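Local coordinates for protein cyclic nucleotide-gated potassium channel mll3241 (Mesorhizobium loti, PDB 4MUV) that forms a homotetrameric potassium channel activated by cAMP, this chain being its cytoplasmic cyclic nucleotide-binding domain, a mutant with inverted ligand selectivity, bound to cyclic GMP, at residues A[46-51]-A[95-100]; A[65-70]-A[104-109]; A[8-13]-A[33-38]; A[37-42]-A[108-113]. The protein carries 3 engineered substitutions. One frame throughout, in Å; residues are numbered along the deposited sequence. Where two conformers were deposited one is given.

Overall arrangement
The four contacts run from the nucleotide pocket to the helical N-terminal end of the domain. Contacts 1 and 2 lie about 9 Å apart between centres, meet in one sheet, where strand 97-100 neighbours strand 67-70, and both touch cyclic GMP. Strand 104-110 of contact 2 lies in the second sheet, as do the strands of contact 4, which shares Ser108 and Leu109 with contact 2, about 12 Å away between centres. Contact 3 joins helix 2-10 to helix 28-37. It lies about 8 Å from contact 4 between centres, shares Ala37 and Leu38 with it, and is bound to it by the Asp9-Arg41 salt bridge. Contacts 1 and 3 are remote, about 23 Å between centres.

Contact 1: residues A[46-51]-A[95-100]; sequences GAVICR and SATVSA. With PCG (cyclic guanosine monophosphate), chain C.
Ile49 and Cys50 both turn their backbone N-H groups to one carbonyl of Val98, which makes this antiparallel pairing a classic beta bulge. Ile49 N stands 2.8 Å from Val98 O, and Cys50 N reaches that same Val98 O at 3.2 Å, both donors lying in the carbonyl plane. Val98 N returns a bond to Cys50 O, and Ala100 N binds Ala47 O. At the far end Gly46 N meets Ala100 O at 2.8 Å, with a positive phi that suits glycine. Ser95 serves the ligand: its N and OG both donate to O2A of the cyclic GMP phosphate. The same OG accepts from guanine N2 at 2.8 Å in a nearly straight bond (170°), thus linking phosphate and base. Thr97 OG1 has its main partner in Ile52 N, while its CG2 rests 4.0 Å from Val48 CG1. Val98 CG2, anti to the carbonyl carbon, comes 3.4 Å from the ribose O4' of the ligand. Ile49 CD1 lies 3.7 Å from Ala100 N. An alanine at Ile49 would probably open a gap beside Ala100 and leave Val43, Val67 and Phe83 less well packed. Strand 97-100 runs between strands 48-50 and 67-70; its Val98 also touches Val67 and Phe83, and Ala96 lies on Val69.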
loop_
_atom_site.group_PDB
_atom_site.type_symbol
_atom_site.label_atom_id
_atom_site.label_comp_id
_atom_site.label_asym_id
_atom_site.label_seq_id
_atom_site.Cartn_x
_atom_site.Cartn_y
_atom_site.Cartn_z
ATOM N N GLY A 46 -5.353 7.166 14.614
ATOM C CA GLY A 46 -4.262 7.104 15.573
ATOM C C GLY A 46 -3.500 5.788 15.597
ATOM O O GLY A 46 -2.355 5.753 16.071
ATOM N N ALA A 47 -4.082 4.716 15.053
ATOM C CA ALA A 47 -3.483 3.393 15.172
ATOM C C ALA A 47 -2.280 3.256 14.241
ATOM O O ALA A 47 -2.282 3.729 13.102
ATOM C CB ALA A 47 -4.516 2.314 14.873
ATOM N N VAL A 48 -1.262 2.554 14.719
ATOM C CA VAL A 48 -0.068 2.285 13.932
ATOM C C VAL A 48 -0.351 1.171 12.941
ATOM O O VAL A 48 -0.913 0.139 13.284
ATOM C CB VAL A 48 1.127 1.935 14.851
ATOM C CG1 VAL A 48 2.300 1.434 14.056
ATOM C CG2 VAL A 48 1.539 3.168 15.628
ATOM N N ILE A 49 0.025 1.417 11.697
ATOM C CA ILE A 49 -0.153 0.477 10.598
ATOM C C ILE A 49 1.163 -0.272 10.315
ATOM O O ILE A 49 1.160 -1.498 10.148
ATOM C CB ILE A 49 -0.674 1.197 9.350
ATOM C CG1 ILE A 49 -2.030 1.863 9.664
ATOM C CG2 ILE A 49 -0.772 0.225 8.215
ATOM C CD1 ILE A 49 -2.394 2.940 8.732
ATOM N N CYS A 50 2.270 0.473 10.227
ATOM C CA CYS A 50 3.545 -0.197 10.264
ATOM C C CYS A 50 4.510 0.641 11.061
ATOM O O CYS A 50 4.346 1.833 11.250
ATOM C CB CYS A 50 4.054 -0.493 8.871
ATOM S SG CYS A 50 4.295 0.981 7.913
ATOM N N ARG A 51 5.464 -0.061 11.650
ATOM C CA ARG A 51 6.375 0.524 12.614
ATOM C C ARG A 51 7.814 0.455 12.123
ATOM O O ARG A 51 8.273 -0.576 11.668
ATOM C CB ARG A 51 6.259 -0.178 13.953
ATOM C CG ARG A 51 6.979 0.616 15.027
ATOM C CD ARG A 51 6.760 0.073 16.374
ATOM N NE ARG A 51 5.370 0.082 16.820
ATOM C CZ ARG A 51 4.727 1.129 17.337
ATOM N NH1 ARG A 51 5.298 2.329 17.423
ATOM N NH2 ARG A 51 3.479 0.970 17.750
ATOM N N SER A 95 10.984 1.656 7.117
ATOM C CA SER A 95 11.827 2.831 7.247
ATOM C C SER A 95 11.166 4.001 7.957
ATOM O O SER A 95 11.825 5.007 8.208
ATOM C CB SER A 95 12.337 3.302 5.877
ATOM O OG SER A 95 11.268 3.793 5.072
ATOM N N ALA A 96 9.884 3.858 8.286
ATOM C CA ALA A 96 9.144 4.904 8.978
ATOM C C ALA A 96 7.895 4.270 9.564
ATOM O O ALA A 96 7.394 3.276 9.052
ATOM C CB ALA A 96 8.763 6.017 8.013
ATOM N N THR A 97 7.396 4.889 10.630
ATOM C CA THR A 97 6.125 4.516 11.223
ATOM C C THR A 97 4.993 5.278 10.525
ATOM O O THR A 97 5.041 6.508 10.388
ATOM C CB THR A 97 6.146 4.788 12.721
ATOM O OG1 THR A 97 7.167 3.958 13.292
ATOM C CG2 THR A 97 4.786 4.480 13.374
ATOM N N VAL A 98 4.003 4.531 10.074
ATOM C CA VAL A 98 2.830 5.079 9.421
ATOM C C VAL A 98 1.635 4.719 10.286
ATOM O O VAL A 98 1.464 3.570 10.663
ATOM C CB VAL A 98 2.664 4.499 7.996
ATOM C CG1 VAL A 98 1.449 5.110 7.301
ATOM C CG2 VAL A 98 3.930 4.686 7.186
ATOM N N SER A 99 0.803 5.713 10.559
ATOM C CA SER A 99 -0.354 5.613 11.435
ATOM C C SER A 99 -1.585 6.171 10.716
ATOM O O SER A 99 -1.458 7.039 9.847
ATOM C CB SER A 99 -0.120 6.457 12.693
ATOM O OG SER A 99 1.080 6.135 13.368
ATOM N N ALA A 100 -2.763 5.711 11.090
ATOM C CA ALA A 100 -3.970 6.339 10.592
ATOM C C ALA A 100 -4.043 7.764 11.144
ATOM O O ALA A 100 -3.851 7.991 12.337
ATOM C CB ALA A 100 -5.190 5.557 11.022
HETATM P PA PCG C . 8.300 1.179 4.243
HETATM O O1A PCG C . 8.054 -0.258 3.833
HETATM O O2A PCG C . 9.701 1.542 4.585
HETATM O "O5'" PCG C . 7.393 1.501 5.453
HETATM C "C5'" PCG C . 7.153 2.790 5.795
HETATM C "C4'" PCG C . 6.618 3.522 4.551
HETATM O "O4'" PCG C . 6.240 4.944 4.671
HETATM C "C3'" PCG C . 7.555 3.469 3.543
HETATM O "O3'" PCG C . 7.785 2.107 3.061
HETATM C "C2'" PCG C . 6.926 4.450 2.471
HETATM O "O2'" PCG C . 6.085 3.701 1.594
HETATM C "C1'" PCG C . 6.191 5.380 3.226
HETATM N N9 PCG C . 6.615 6.747 3.163
HETATM C C8 PCG C . 5.907 7.815 2.667
HETATM N N7 PCG C . 6.642 8.929 2.659
HETATM C C5 PCG C . 7.862 8.560 3.171
HETATM C C6 PCG C . 9.062 9.314 3.404
HETATM O O6 PCG C . 9.216 10.538 3.173
HETATM N N1 PCG C . 10.096 8.582 3.937
HETATM C C2 PCG C . 10.038 7.220 4.188
HETATM N N2 PCG C . 11.122 6.602 4.691
HETATM N N3 PCG C . 8.911 6.466 3.979
HETATM C C4 PCG C . 7.838 7.214 3.452
HETATM O O HOH W 1 7.391 4.319 15.957
#

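Contact 2: residues A[65-70]-A[104-109]; sequences GSVSVA and VSLLSL. With PCG (cyclic guanosine monophosphate), chain C.
Val67 and Val104 meet without any flat group between them; the flat group near this contact is the guanine of cyclic GMP, and Val69 covers it. Val69 CG1 stands above the purine 3.7 Å from C4, and Val69 CG2 lies over the same face 3.8 Å from C8. The setting is the beta roll of the cyclic nucleotide-binding domain, in which two antiparallel sheets enclose an apolar core. Strands 67-70 and 104-110 belong to different sheets, and no hydrogen bond crosses between the two segments. The two backbones come nearest at Gly65 and Val104; a side chain on Gly65 would crowd Val104 CA, and the backbone there has a positive phi. Val104 points into the contact: its CG2, anti to the backbone N, packs 3.9 Å from Gly65 C, and its CB lies 3.7 Å from Ser66 O. Ser66 itself is held by Glu76 through OG and by Thr102 through N. Val67 also touches Leu77 of strand 75-77, whereas Val104 and Leu106 both lie on Val43, so the two sides of the core come together here. Val67 CG1 fits against both methyls of Val104, 4.0 Å from CG2 and 4.1 Å from CG1, with Leu106 CD2 just beyond.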
loop_
_atom_site.group_PDB
_atom_site.type_symbol
_atom_site.label_atom_id
_atom_site.label_comp_id
_atom_site.label_asym_id
_atom_site.label_seq_id
_atom_site.Cartn_x
_atom_site.Cartn_y
_atom_site.Cartn_z
ATOM N N GLY A 65 -9.923 8.368 3.538
ATOM C CA GLY A 65 -9.222 8.881 4.700
ATOM C C GLY A 65 -7.747 9.088 4.440
ATOM O O GLY A 65 -7.308 9.103 3.312
ATOM N N SER A 66 -6.978 9.268 5.503
ATOM C CA SER A 66 -5.561 9.552 5.368
ATOM C C SER A 66 -4.705 8.910 6.452
ATOM O O SER A 66 -5.181 8.581 7.550
ATOM C CB SER A 66 -5.323 11.057 5.347
ATOM O OG SER A 66 -5.723 11.642 6.564
ATOM N N VAL A 67 -3.428 8.737 6.114
ATOM C CA VAL A 67 -2.403 8.294 7.047
ATOM C C VAL A 67 -1.351 9.366 7.256
ATOM O O VAL A 67 -1.181 10.248 6.420
ATOM C CB VAL A 67 -1.734 6.980 6.598
ATOM C CG1 VAL A 67 -2.765 5.886 6.457
ATOM C CG2 VAL A 67 -0.945 7.165 5.332
ATOM N N SER A 68 -0.639 9.231 8.366
ATOM C CA SER A 68 0.457 10.091 8.767
ATOM C C SER A 68 1.756 9.295 8.714
ATOM O O SER A 68 1.828 8.203 9.253
ATOM C CB SER A 68 0.183 10.514 10.213
ATOM O OG SER A 68 1.293 11.081 10.822
ATOM N N VAL A 69 2.770 9.851 8.064
ATOM C CA VAL A 69 4.088 9.226 7.947
ATOM C C VAL A 69 5.069 10.001 8.813
ATOM O O VAL A 69 5.289 11.195 8.596
ATOM C CB VAL A 69 4.582 9.210 6.480
ATOM C CG1 VAL A 69 5.951 8.525 6.396
ATOM C CG2 VAL A 69 3.549 8.554 5.564
ATOM N N ALA A 70 5.655 9.311 9.791
ATOM C CA ALA A 70 6.598 9.924 10.722
ATOM C C ALA A 70 8.017 9.824 10.171
ATOM O O ALA A 70 8.695 8.858 10.382
ATOM C CB ALA A 70 6.502 9.241 12.095
ATOM N N VAL A 104 -9.114 5.383 8.345
ATOM C CA VAL A 104 -8.629 5.198 6.986
ATOM C C VAL A 104 -8.998 3.819 6.434
ATOM O O VAL A 104 -8.977 2.832 7.158
ATOM C CB VAL A 104 -7.098 5.438 6.941
ATOM C CG1 VAL A 104 -6.328 4.386 7.775
ATOM C CG2 VAL A 104 -6.592 5.509 5.512
ATOM N N SER A 105 -9.388 3.758 5.159
ATOM C CA SER A 105 -9.568 2.498 4.436
ATOM C C SER A 105 -8.394 2.294 3.532
ATOM O O SER A 105 -7.972 3.204 2.795
ATOM C CB SER A 105 -10.853 2.436 3.590
ATOM O OG SER A 105 -11.951 2.468 4.452
ATOM N N LEU A 106 -7.884 1.074 3.595
ATOM C CA LEU A 106 -6.711 0.637 2.867
ATOM C C LEU A 106 -7.037 -0.613 2.080
ATOM O O LEU A 106 -7.839 -1.426 2.510
ATOM C CB LEU A 106 -5.605 0.260 3.862
ATOM C CG LEU A 106 -5.208 1.266 4.913
ATOM C CD1 LEU A 106 -4.230 0.680 5.917
ATOM C CD2 LEU A 106 -4.618 2.490 4.264
ATOM N N LEU A 107 -6.368 -0.780 0.952
ATOM C CA LEU A 107 -6.281 -2.069 0.267
ATOM C C LEU A 107 -4.869 -2.605 0.513
ATOM O O LEU A 107 -3.883 -1.995 0.105
ATOM C CB LEU A 107 -6.580 -1.929 -1.230
ATOM C CG LEU A 107 -8.002 -1.478 -1.560
ATOM C CD1 LEU A 107 -8.119 -1.114 -3.019
ATOM C CD2 LEU A 107 -8.992 -2.576 -1.233
ATOM N N SER A 108 -4.794 -3.746 1.198
ATOM C CA SER A 108 -3.534 -4.396 1.556
ATOM C C SER A 108 -3.121 -5.395 0.500
ATOM O O SER A 108 -3.940 -6.217 0.095
ATOM C CB SER A 108 -3.698 -5.117 2.901
ATOM O OG SER A 108 -2.512 -5.777 3.299
ATOM N N LEU A 109 -1.866 -5.329 0.094
ATOM C CA LEU A 109 -1.303 -6.206 -0.911
ATOM C C LEU A 109 -0.126 -6.943 -0.295
ATOM O O LEU A 109 0.869 -6.328 0.094
ATOM C CB LEU A 109 -0.811 -5.373 -2.087
ATOM C CG LEU A 109 -0.228 -6.139 -3.269
ATOM C CD1 LEU A 109 -1.334 -6.932 -3.945
ATOM C CD2 LEU A 109 0.433 -5.194 -4.269
HETATM P PA PCG C . 8.300 1.179 4.243
HETATM O O1A PCG C . 8.054 -0.258 3.833
HETATM O O2A PCG C . 9.701 1.542 4.585
HETATM O "O5'" PCG C . 7.393 1.501 5.453
HETATM C "C5'" PCG C . 7.153 2.790 5.795
HETATM C "C4'" PCG C . 6.618 3.522 4.551
HETATM O "O4'" PCG C . 6.240 4.944 4.671
HETATM C "C3'" PCG C . 7.555 3.469 3.543
HETATM O "O3'" PCG C . 7.785 2.107 3.061
HETATM C "C2'" PCG C . 6.926 4.450 2.471
HETATM O "O2'" PCG C . 6.085 3.701 1.594
HETATM C "C1'" PCG C . 6.191 5.380 3.226
HETATM N N9 PCG C . 6.615 6.747 3.163
HETATM C C8 PCG C . 5.907 7.815 2.667
HETATM N N7 PCG C . 6.642 8.929 2.659
HETATM C C5 PCG C . 7.862 8.560 3.171
HETATM C C6 PCG C . 9.062 9.314 3.404
HETATM O O6 PCG C . 9.216 10.538 3.173
HETATM N N1 PCG C . 10.096 8.582 3.937
HETATM C C2 PCG C . 10.038 7.220 4.188
HETATM N N2 PCG C . 11.122 6.602 4.691
HETATM N N3 PCG C . 8.911 6.466 3.979
HETATM C C4 PCG C . 7.838 7.214 3.452
#

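Contact 3: residues A[8-13]-A[33-38]; sequences GDFVRN and EIVRAL. With NA (sodium ion), chain D.
Val35 meets Asn13 through both its side chain and its carbonyl, where the last turn of helix 28-37 packs on the chain leaving helix 2-10. Val35 CG1, anti to the backbone N, touches Asn13 CB at 3.6 Å. On the polar side Asn13 ND2 donates to Val35 O at 3.1 Å, approaching nearly along the C=O axis with the acceptor in the amide plane. That carbonyl also comes to the edge of the Phe10 ring, near the ring plane, 3.9 Å from CE1. One residue on, Arg36 receives the same corner of the ring: its CA lies 3.8 Å from Phe10 CE1, and its CG is a little farther from that atom. Phe10 CG is anti to the backbone N (chi1 -174°), which starts the ring on its way toward this helix. Two residues on, the carbonyl of Leu38 offers Asn13 ND2 a second acceptor, with Leu38 O 2.8 Å away. Here the nitrogen sits well above the carbonyl plane, 69° out of it, and the bond is bent. A third, weak bond runs from Asn13 ND2 back to Asp9 O within its own segment, so one of the two amide hydrogens must be shared. The Asp9 carboxylate has other partners: OD2 binds the sodium ion at 2.7 Å, and OD1 makes a salt bridge with Arg41. One amide nitrogen thus joins two carbonyls at the end of helix 28-37, which fixes the rotation of the Asn13 amide, since its oxygen in that place would face acceptors only.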
loop_
_atom_site.group_PDB
_atom_site.type_symbol
_atom_site.label_atom_id
_atom_site.label_comp_id
_atom_site.label_asym_id
_atom_site.label_seq_id
_atom_site.Cartn_x
_atom_site.Cartn_y
_atom_site.Cartn_z
ATOM N N GLY A 8 -15.297 -11.532 3.385
ATOM C CA GLY A 8 -14.989 -10.277 4.042
ATOM C C GLY A 8 -13.803 -9.554 3.431
ATOM O O GLY A 8 -13.805 -8.340 3.374
ATOM N N ASP A 9 -12.793 -10.303 3.007
ATOM C CA ASP A 9 -11.572 -9.727 2.440
ATOM C C ASP A 9 -11.792 -9.115 1.070
ATOM O O ASP A 9 -11.006 -8.262 0.662
ATOM C CB ASP A 9 -10.480 -10.792 2.341
ATOM C CG ASP A 9 -9.794 -11.072 3.658
ATOM O OD1 ASP A 9 -10.014 -10.337 4.653
ATOM O OD2 ASP A 9 -8.981 -12.037 3.686
ATOM N N PHE A 10 -12.857 -9.516 0.369
ATOM C CA PHE A 10 -13.109 -9.130 -1.025
ATOM C C PHE A 10 -14.283 -8.196 -1.239
ATOM O O PHE A 10 -14.297 -7.475 -2.228
ATOM C CB PHE A 10 -13.317 -10.382 -1.885
ATOM C CG PHE A 10 -13.440 -10.088 -3.355
ATOM C CD1 PHE A 10 -12.329 -9.784 -4.105
ATOM C CD2 PHE A 10 -14.679 -10.101 -3.978
ATOM C CE1 PHE A 10 -12.448 -9.513 -5.463
ATOM C CE2 PHE A 10 -14.805 -9.817 -5.323
ATOM C CZ PHE A 10 -13.693 -9.537 -6.071
ATOM N N VAL A 11 -15.277 -8.239 -0.356
ATOM C CA VAL A 11 -16.591 -7.642 -0.626
ATOM C C VAL A 11 -16.577 -6.147 -1.033
ATOM O O VAL A 11 -17.448 -5.694 -1.771
ATOM C CB VAL A 11 -17.516 -7.842 0.625
ATOM C CG1 VAL A 11 -17.030 -7.070 1.851
ATOM C CG2 VAL A 11 -18.934 -7.464 0.333
ATOM N N ARG A 12 -15.591 -5.405 -0.538
ATOM C CA ARG A 12 -15.438 -3.970 -0.779
ATOM C C ARG A 12 -14.414 -3.674 -1.876
ATOM O O ARG A 12 -14.286 -2.527 -2.329
ATOM C CB ARG A 12 -14.928 -3.251 0.501
ATOM C CG ARG A 12 -15.633 -3.612 1.831
ATOM C CD ARG A 12 -14.973 -2.850 2.996
ATOM N NE ARG A 12 -15.014 -1.420 2.718
ATOM C CZ ARG A 12 -14.279 -0.458 3.294
ATOM N NH1 ARG A 12 -13.332 -0.734 4.198
ATOM N NH2 ARG A 12 -14.481 0.808 2.929
ATOM N N ASN A 13 -13.655 -4.667 -2.312
ATOM C CA ASN A 13 -12.414 -4.359 -3.019
ATOM C C ASN A 13 -12.612 -3.682 -4.356
ATOM O O ASN A 13 -11.923 -2.716 -4.662
ATOM C CB ASN A 13 -11.603 -5.610 -3.259
ATOM C CG ASN A 13 -10.976 -6.161 -2.031
ATOM O OD1 ASN A 13 -11.202 -5.685 -0.938
ATOM N ND2 ASN A 13 -10.185 -7.208 -2.205
ATOM N N GLU A 33 -6.901 -9.875 -11.306
ATOM C CA GLU A 33 -6.078 -10.789 -10.531
ATOM C C GLU A 33 -5.632 -10.118 -9.228
ATOM O O GLU A 33 -5.696 -10.714 -8.133
ATOM C CB GLU A 33 -4.882 -11.268 -11.367
ATOM C CG GLU A 33 -4.189 -12.517 -10.863
ATOM C CD GLU A 33 -3.094 -12.262 -9.846
ATOM O OE1 GLU A 33 -2.671 -11.096 -9.658
ATOM O OE2 GLU A 33 -2.635 -13.251 -9.229
ATOM N N ILE A 34 -5.175 -8.875 -9.323
ATOM C CA ILE A 34 -4.675 -8.162 -8.164
ATOM C C ILE A 34 -5.805 -7.839 -7.195
ATOM O O ILE A 34 -5.646 -8.002 -5.985
ATOM C CB ILE A 34 -3.897 -6.943 -8.607
ATOM C CG1 ILE A 34 -2.603 -7.390 -9.309
ATOM C CG2 ILE A 34 -3.601 -6.030 -7.423
ATOM C CD1 ILE A 34 -1.560 -8.106 -8.377
ATOM N N VAL A 35 -6.954 -7.431 -7.705
ATOM C CA VAL A 35 -8.062 -7.094 -6.822
ATOM C C VAL A 35 -8.543 -8.293 -6.000
ATOM O O VAL A 35 -8.888 -8.149 -4.835
ATOM C CB VAL A 35 -9.189 -6.387 -7.571
ATOM C CG1 VAL A 35 -10.351 -6.101 -6.619
ATOM C CG2 VAL A 35 -8.681 -5.074 -8.111
ATOM N N ARG A 36 -8.510 -9.485 -6.581
ATOM C CA ARG A 36 -8.850 -10.688 -5.842
ATOM C C ARG A 36 -7.866 -10.959 -4.701
ATOM O O ARG A 36 -8.229 -11.591 -3.706
ATOM C CB ARG A 36 -8.879 -11.901 -6.770
ATOM C CG ARG A 36 -9.962 -11.901 -7.788
ATOM C CD ARG A 36 -10.014 -13.274 -8.467
ATOM N NE ARG A 36 -10.673 -13.242 -9.774
ATOM C CZ ARG A 36 -11.986 -13.105 -9.955
ATOM N NH1 ARG A 36 -12.797 -13.002 -8.909
ATOM N NH2 ARG A 36 -12.497 -13.096 -11.186
ATOM N N ALA A 37 -6.624 -10.517 -4.859
ATOM C CA ALA A 37 -5.591 -10.763 -3.870
ATOM C C ALA A 37 -5.551 -9.702 -2.793
ATOM O O ALA A 37 -5.038 -9.939 -1.695
ATOM C CB ALA A 37 -4.254 -10.848 -4.550
ATOM N N LEU A 38 -6.073 -8.515 -3.087
ATOM C CA LEU A 38 -6.080 -7.428 -2.127
ATOM C C LEU A 38 -7.005 -7.762 -0.980
ATOM O O LEU A 38 -7.934 -8.548 -1.139
ATOM C CB LEU A 38 -6.559 -6.129 -2.763
ATOM C CG LEU A 38 -5.624 -5.488 -3.774
ATOM C CD1 LEU A 38 -6.331 -4.370 -4.527
ATOM C CD2 LEU A 38 -4.386 -4.968 -3.101
HETATM NA NA NA D . -7.493 -12.519 5.909
HETATM O O HOH W 2 -6.454 -15.098 6.246
#

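Contact 4: residues A[37-42]-A[108-113]; sequences ALRART and SLHSAD
Ser108 and Arg39 form an antiparallel hydrogen-bonded pair and bury the most surface here. Ser108 N lies 2.9 Å from Arg39 O in a nearly straight bond (172°), and Arg39 N returns one to Ser108 O. Beyond the backbone the extended Arg39 side chain and that of His110 cross at about a right angle. His110 NE2 sits over one face of the guanidinium, toward its rim, 3.5 Å from Arg39 NH1, while the two planes are turned 44° apart; no hydrogen bond joins them. An alanine at Arg39 removes the guanidinium from beside His110 and would probably open a gap against that ring, though Arg58 still touches it. Ala37 brings its CB to the carboxylate of Asp113, 3.5 Å from CG. A water beside them accepts from His110 N and lies 2.7 Å from Asp113 OD2, close to Ala37 O as well. Leu38 CD2 fills the apolar side, 3.7 Å from Leu109 CD1. The contact thus joins edge strand 39-43 to strand 104-110 where that strand passes into helix 111-120, with His110 at the N-cap position. The guanidinium so near the imidazole would probably disfavour a second positive charge on His110.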
loop_
_atom_site.group_PDB
_atom_site.type_symbol
_atom_site.label_atom_id
_atom_site.label_comp_id
_atom_site.label_asym_id
_atom_site.label_seq_id
_atom_site.Cartn_x
_atom_site.Cartn_y
_atom_site.Cartn_z
ATOM N N ALA A 37 -6.624 -10.517 -4.859
ATOM C CA ALA A 37 -5.591 -10.763 -3.870
ATOM C C ALA A 37 -5.551 -9.702 -2.793
ATOM O O ALA A 37 -5.038 -9.939 -1.695
ATOM C CB ALA A 37 -4.254 -10.848 -4.550
ATOM N N LEU A 38 -6.073 -8.515 -3.087
ATOM C CA LEU A 38 -6.080 -7.428 -2.127
ATOM C C LEU A 38 -7.005 -7.762 -0.980
ATOM O O LEU A 38 -7.934 -8.548 -1.139
ATOM C CB LEU A 38 -6.559 -6.129 -2.763
ATOM C CG LEU A 38 -5.624 -5.488 -3.774
ATOM C CD1 LEU A 38 -6.331 -4.370 -4.527
ATOM C CD2 LEU A 38 -4.386 -4.968 -3.101
ATOM N N ARG A 39 -6.771 -7.139 0.166
ATOM C CA ARG A 39 -7.661 -7.270 1.304
ATOM C C ARG A 39 -7.991 -5.879 1.819
ATOM O O ARG A 39 -7.111 -5.136 2.195
ATOM C CB ARG A 39 -7.025 -8.144 2.386
ATOM C CG ARG A 39 -6.668 -9.561 1.923
ATOM C CD ARG A 39 -5.970 -10.348 3.017
ATOM N NE ARG A 39 -5.479 -11.633 2.539
ATOM C CZ ARG A 39 -4.830 -12.500 3.314
ATOM N NH1 ARG A 39 -4.606 -12.212 4.599
ATOM N NH2 ARG A 39 -4.410 -13.653 2.812
ATOM N N ALA A 40 -9.271 -5.510 1.843
ATOM C CA ALA A 40 -9.640 -4.192 2.331
ATOM C C ALA A 40 -9.672 -4.189 3.853
ATOM O O ALA A 40 -10.186 -5.113 4.477
ATOM C CB ALA A 40 -10.979 -3.742 1.748
ATOM N N ARG A 41 -9.127 -3.125 4.429
ATOM C CA ARG A 41 -9.010 -2.959 5.866
ATOM C C ARG A 41 -9.312 -1.528 6.244
ATOM O O ARG A 41 -8.827 -0.623 5.610
ATOM C CB ARG A 41 -7.568 -3.247 6.308
ATOM C CG ARG A 41 -7.061 -4.640 5.945
ATOM C CD ARG A 41 -7.781 -5.626 6.828
ATOM N NE ARG A 41 -7.415 -7.042 6.658
ATOM C CZ ARG A 41 -8.130 -7.956 5.997
ATOM N NH1 ARG A 41 -9.232 -7.627 5.337
ATOM N NH2 ARG A 41 -7.742 -9.239 6.018
ATOM N N THR A 42 -10.066 -1.331 7.314
ATOM C CA THR A 42 -10.238 -0.018 7.899
ATOM C C THR A 42 -9.489 0.049 9.225
ATOM O O THR A 42 -9.550 -0.875 10.045
ATOM C CB THR A 42 -11.723 0.319 8.065
ATOM O OG1 THR A 42 -12.343 0.363 6.777
ATOM C CG2 THR A 42 -11.923 1.670 8.723
ATOM N N SER A 108 -4.794 -3.746 1.198
ATOM C CA SER A 108 -3.534 -4.396 1.556
ATOM C C SER A 108 -3.121 -5.395 0.500
ATOM O O SER A 108 -3.940 -6.217 0.095
ATOM C CB SER A 108 -3.698 -5.117 2.901
ATOM O OG SER A 108 -2.512 -5.777 3.299
ATOM N N LEU A 109 -1.866 -5.329 0.094
ATOM C CA LEU A 109 -1.303 -6.206 -0.911
ATOM C C LEU A 109 -0.126 -6.943 -0.295
ATOM O O LEU A 109 0.869 -6.328 0.094
ATOM C CB LEU A 109 -0.811 -5.373 -2.087
ATOM C CG LEU A 109 -0.228 -6.139 -3.269
ATOM C CD1 LEU A 109 -1.334 -6.932 -3.945
ATOM C CD2 LEU A 109 0.433 -5.194 -4.269
ATOM N N HIS A 110 -0.251 -8.259 -0.172
ATOM C CA HIS A 110 0.811 -9.056 0.413
ATOM C C HIS A 110 2.005 -9.149 -0.532
ATOM O O HIS A 110 1.884 -9.012 -1.743
ATOM C CB HIS A 110 0.290 -10.433 0.770
ATOM C CG HIS A 110 -0.504 -10.465 2.037
ATOM N ND1 HIS A 110 -1.438 -9.505 2.375
ATOM C CD2 HIS A 110 -0.509 -11.360 3.049
ATOM C CE1 HIS A 110 -1.988 -9.812 3.535
ATOM N NE2 HIS A 110 -1.436 -10.930 3.968
ATOM N N SER A 111 3.174 -9.394 0.034
ATOM C CA SER A 111 4.423 -9.416 -0.712
ATOM C C SER A 111 4.379 -10.294 -1.962
ATOM O O SER A 111 4.836 -9.887 -3.015
ATOM C CB SER A 111 5.575 -9.851 0.195
ATOM O OG SER A 111 6.800 -9.753 -0.504
ATOM N N ALA A 112 3.820 -11.498 -1.844
ATOM C CA ALA A 112 3.830 -12.387 -2.995
ATOM C C ALA A 112 3.108 -11.739 -4.169
ATOM O O ALA A 112 3.515 -11.854 -5.321
ATOM C CB ALA A 112 3.171 -13.705 -2.674
ATOM N N ASP A 113 1.993 -11.094 -3.870
ATOM C CA ASP A 113 1.181 -10.480 -4.923
ATOM C C ASP A 113 1.813 -9.187 -5.453
ATOM O O ASP A 113 1.676 -8.875 -6.629
ATOM C CB ASP A 113 -0.223 -10.276 -4.412
ATOM C CG ASP A 113 -0.844 -11.575 -4.009
ATOM O OD1 ASP A 113 -0.988 -12.460 -4.882
ATOM O OD2 ASP A 113 -1.172 -11.715 -2.827
HETATM O O HOH W 3 -2.295 -9.698 -1.423
HETATM O O HOH W 4 -3.698 -8.869 1.109
#